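ParB-C (Sulfolobus sp. NOB8H2, PDB 4RS7) forms the C-terminal, histone-like domain of an archaeal plasmid segregation protein that binds DNA, and pairs as a two-fold dimer. Local coordinates at the interface of chains A and B. Coordinates in Å, arbitrary orientation; residue numbers count along the deposited sequence, not the author numbering. Chains: chain A/B, ParB-C.

The interface of chains A and B. Residues chain A 45, 48-49, 70-71; chain B 41, 78-81.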
ATOM      1  N   SER A  45      -5.620  -0.964  -5.666  1.00 11.14           N
ATOM      2  CA  SER A  45      -7.037  -1.298  -5.598  1.00 10.16           C
ATOM      3  C   SER A  45      -7.608  -1.458  -7.003  1.00 13.65           C
ATOM      4  O   SER A  45      -8.412  -2.352  -7.255  1.00 14.76           O
ATOM      5  CB  SER A  45      -7.823  -0.220  -4.839  1.00 15.37           C
ATOM      6  OG  SER A  45      -7.459  -0.183  -3.473  1.00 15.03           O
ATOM      7  N   TRP A  48      -6.697  -4.805  -8.471  1.00 14.36           N
ATOM      8  CA  TRP A  48      -7.569  -5.805  -7.857  1.00 14.18           C
ATOM      9  C   TRP A  48      -8.926  -5.867  -8.556  1.00 16.78           C
ATOM     10  O   TRP A  48      -9.337  -6.925  -9.028  1.00 15.20           O
ATOM     11  CB  TRP A  48      -7.770  -5.517  -6.369  1.00 14.02           C
ATOM     12  CG  TRP A  48      -8.748  -6.446  -5.713  1.00 12.14           C
ATOM     13  CD1 TRP A  48     -10.035  -6.163  -5.352  1.00 15.39           C
ATOM     14  CD2 TRP A  48      -8.519  -7.813  -5.347  1.00 11.52           C
ATOM     15  NE1 TRP A  48     -10.620  -7.269  -4.777  1.00 15.98           N
ATOM     16  CE2 TRP A  48      -9.710  -8.294  -4.761  1.00 12.47           C
ATOM     17  CE3 TRP A  48      -7.422  -8.674  -5.453  1.00 15.05           C
ATOM     18  CZ2 TRP A  48      -9.833  -9.599  -4.282  1.00 15.90           C
ATOM     19  CZ3 TRP A  48      -7.548  -9.977  -4.977  1.00 13.55           C
ATOM     20  CH2 TRP A  48      -8.744 -10.424  -4.403  1.00 11.51           C
ATOM     21  N   TYR A  49      -9.612  -4.733  -8.625  1.00 13.83           N
ATOM     22  CA  TYR A  49     -10.957  -4.682  -9.205  1.00 13.86           C
ATOM     23  C   TYR A  49     -10.997  -5.147 -10.661  1.00 17.70           C
ATOM     24  O   TYR A  49     -12.020  -5.645 -11.132  1.00 19.93           O
ATOM     25  CB  TYR A  49     -11.538  -3.267  -9.103  1.00 14.93           C
ATOM     26  CG  TYR A  49     -11.946  -2.852  -7.703  1.00 14.83           C
ATOM     27  CD1 TYR A  49     -11.525  -1.644  -7.171  1.00 12.87           C
ATOM     28  CD2 TYR A  49     -12.758  -3.664  -6.922  1.00 20.70           C
ATOM     29  CE1 TYR A  49     -11.895  -1.258  -5.895  1.00 14.82           C
ATOM     30  CE2 TYR A  49     -13.136  -3.283  -5.646  1.00 18.59           C
ATOM     31  CZ  TYR A  49     -12.700  -2.081  -5.140  1.00 16.20           C
ATOM     32  OH  TYR A  49     -13.071  -1.693  -3.872  1.00 16.94           O
ATOM     33  N   PHE A  70      -8.363 -10.195  -0.751  1.00 12.14           N
ATOM     34  CA  PHE A  70      -7.508  -9.042  -1.038  1.00 12.07           C
ATOM     35  C   PHE A  70      -6.521  -8.787   0.096  1.00 12.05           C
ATOM     36  O   PHE A  70      -5.322  -8.645  -0.135  1.00 12.40           O
ATOM     37  CB  PHE A  70      -8.345  -7.782  -1.292  1.00 14.98           C
ATOM     38  CG  PHE A  70      -7.531  -6.508  -1.371  1.00 14.20           C
ATOM     39  CD1 PHE A  70      -6.884  -6.153  -2.542  1.00 13.60           C
ATOM     40  CD2 PHE A  70      -7.427  -5.661  -0.275  1.00 16.20           C
ATOM     41  CE1 PHE A  70      -6.145  -4.984  -2.623  1.00 12.92           C
ATOM     42  CE2 PHE A  70      -6.689  -4.489  -0.350  1.00 14.95           C
ATOM     43  CZ  PHE A  70      -6.049  -4.152  -1.525  1.00 13.63           C
ATOM     44  N   TYR A  71      -7.022  -8.734   1.325  1.00 13.89           N
ATOM     45  CA  TYR A  71      -6.150  -8.433   2.456  1.00 11.92           C
ATOM     46  C   TYR A  71      -5.146  -9.557   2.705  1.00 12.85           C
ATOM     47  O   TYR A  71      -4.008  -9.310   3.098  1.00 12.98           O
ATOM     48  CB  TYR A  71      -6.962  -8.086   3.711  1.00 17.21           C
ATOM     49  CG  TYR A  71      -7.589  -6.704   3.627  1.00 18.84           C
ATOM     50  CD1 TYR A  71      -8.954  -6.546   3.441  1.00 16.17           C
ATOM     51  CD2 TYR A  71      -6.805  -5.560   3.703  1.00 22.99           C
ATOM     52  CE1 TYR A  71      -9.528  -5.284   3.350  1.00 17.31           C
ATOM     53  CE2 TYR A  71      -7.368  -4.292   3.608  1.00 20.82           C
ATOM     54  CZ  TYR A  71      -8.732  -4.162   3.436  1.00 21.77           C
ATOM     55  OH  TYR A  71      -9.304  -2.906   3.340  1.00 21.26           O
TER
ATOM     56  N   TYR B  41       3.098  -1.470  -4.686  1.00 15.19           N
ATOM     57  CA  TYR B  41       3.294  -0.980  -3.321  1.00 14.59           C
ATOM     58  C   TYR B  41       4.727  -0.533  -3.060  1.00 17.66           C
ATOM     59  O   TYR B  41       4.972   0.357  -2.242  1.00 13.52           O
ATOM     60  CB  TYR B  41       2.881  -2.038  -2.290  1.00 14.16           C
ATOM     61  CG  TYR B  41       1.384  -2.254  -2.186  1.00 16.10           C
ATOM     62  CD1 TYR B  41       0.805  -3.452  -2.584  1.00 12.37           C
ATOM     63  CD2 TYR B  41       0.552  -1.257  -1.691  1.00 18.44           C
ATOM     64  CE1 TYR B  41      -0.565  -3.654  -2.487  1.00 13.37           C
ATOM     65  CE2 TYR B  41      -0.817  -1.447  -1.594  1.00 19.81           C
ATOM     66  CZ  TYR B  41      -1.370  -2.648  -1.989  1.00 14.87           C
ATOM     67  OH  TYR B  41      -2.730  -2.843  -1.891  1.00 13.17           O
ATOM     68  N   PHE B  78      -3.724   1.959   3.899  1.00 11.19           N
ATOM     69  CA  PHE B  78      -3.550   0.510   3.983  1.00 13.17           C
ATOM     70  C   PHE B  78      -4.884  -0.222   3.889  1.00 16.08           C
ATOM     71  O   PHE B  78      -5.308  -0.870   4.843  1.00 16.38           O
ATOM     72  CB  PHE B  78      -2.870   0.125   5.302  1.00 15.62           C
ATOM     73  CG  PHE B  78      -1.388   0.393   5.339  1.00 15.30           C
ATOM     74  CD1 PHE B  78      -0.679   0.213   6.516  1.00 16.64           C
ATOM     75  CD2 PHE B  78      -0.703   0.812   4.209  1.00 15.40           C
ATOM     76  CE1 PHE B  78       0.683   0.447   6.569  1.00 14.16           C
ATOM     77  CE2 PHE B  78       0.664   1.048   4.256  1.00 12.70           C
ATOM     78  CZ  PHE B  78       1.356   0.865   5.437  1.00 13.48           C
ATOM     79  N   ARG B  79      -5.548  -0.125   2.745  1.00 13.62           N
ATOM     80  CA  ARG B  79      -6.893  -0.673   2.622  1.00 10.43           C
ATOM     81  C   ARG B  79      -7.269  -0.864   1.165  1.00 13.70           C
ATOM     82  O   ARG B  79      -6.564  -0.403   0.270  1.00 12.02           O
ATOM     83  CB  ARG B  79      -7.901   0.267   3.284  1.00 11.86           C
ATOM     84  CG  ARG B  79      -7.938   1.659   2.671  1.00 10.66           C
ATOM     85  CD  ARG B  79      -8.752   2.639   3.535  1.00 12.22           C
ATOM     86  NE  ARG B  79      -8.675   3.999   3.010  1.00 10.63           N
ATOM     87  CZ  ARG B  79      -9.476   4.478   2.063  1.00 13.60           C
ATOM     88  NH1 ARG B  79      -9.336   5.727   1.638  1.00 16.90           N
ATOM     89  NH2 ARG B  79     -10.421   3.712   1.544  1.00 15.33           N
ATOM     90  N   LEU B  80      -8.373  -1.564   0.935  1.00 11.91           N
ATOM     91  CA  LEU B  80      -8.951  -1.640  -0.394  1.00 11.40           C
ATOM     92  C   LEU B  80      -9.848  -0.422  -0.554  1.00 13.83           C
ATOM     93  O   LEU B  80     -10.892  -0.327   0.090  1.00 13.83           O
ATOM     94  CB  LEU B  80      -9.779  -2.916  -0.551  1.00 11.46           C
ATOM     95  CG  LEU B  80     -10.511  -3.087  -1.885  1.00 14.55           C
ATOM     96  CD1 LEU B  80      -9.517  -3.144  -3.047  1.00 13.34           C
ATOM     97  CD2 LEU B  80     -11.371  -4.333  -1.863  1.00 18.26           C
ATOM     98  N   PHE B  81      -9.429   0.528  -1.379  1.00 13.27           N
ATOM     99  CA  PHE B  81     -10.262   1.692  -1.647  1.00 13.29           C
ATOM    100  C   PHE B  81     -11.540   1.225  -2.323  1.00 14.46           C
ATOM    101  O   PHE B  81     -11.522   0.257  -3.082  1.00 14.94           O
ATOM    102  CB  PHE B  81      -9.524   2.695  -2.535  1.00 12.49           C
ATOM    103  CG  PHE B  81      -8.415   3.426  -1.830  1.00 14.43           C
ATOM    104  CD1 PHE B  81      -7.314   2.739  -1.341  1.00 12.48           C
ATOM    105  CD2 PHE B  81      -8.473   4.801  -1.656  1.00 16.23           C
ATOM    106  CE1 PHE B  81      -6.291   3.404  -0.689  1.00 14.53           C
ATOM    107  CE2 PHE B  81      -7.450   5.480  -1.006  1.00 21.68           C
ATOM    108  CZ  PHE B  81      -6.356   4.778  -0.523  1.00 17.06           C
TER
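B:Leu80 sits in a pocket of chain A built from A:Phe70, A:Trp48, A:Ser45 and A:Tyr49, where a loop of chain B crosses helices 24-50 and 63-74 in one of two equivalent patches of this two-fold symmetric, histone-like dimer. With CG anti to the backbone N (chi1 177°), its side chain points away from the loop and into chain A. The CD1 methyl lies over the face of the A:Phe70 ring, 3.8 Å from the ring centroid, a CH-pi contact. The same methyl touches CD1 of A:Trp48, the two side chains crossing at about a right angle, while CG and CD2 meet the phenol tip of A:Tyr49.

Polar side chains of chain A grip the loop backbone around this leucine. OH of A:Tyr71 accepts a hydrogen bond from the backbone N of B:Leu80 (2.9 Å), nearly straight at 168° at the hydrogen, and also packs against CA and CB of B:Arg79. One residue on, the amide N of B:Phe81 donates to OG of A:Ser45 at 3.0 Å, more bent at 147° at the hydrogen. The A:Tyr49 hydroxyl OH then donates to the carbonyl O of B:Phe81, 2.6 Å away; that oxygen lies in the plane of the phenol ring at its edge. Within the pocket wall, CB of A:Phe70 sits over the centre of one indole face of A:Trp48. Behind it, across the A:Phe70 ring from B:Leu80, the B:Tyr41 hydroxyl OH comes 3.6 Å from CZ of A:Phe70.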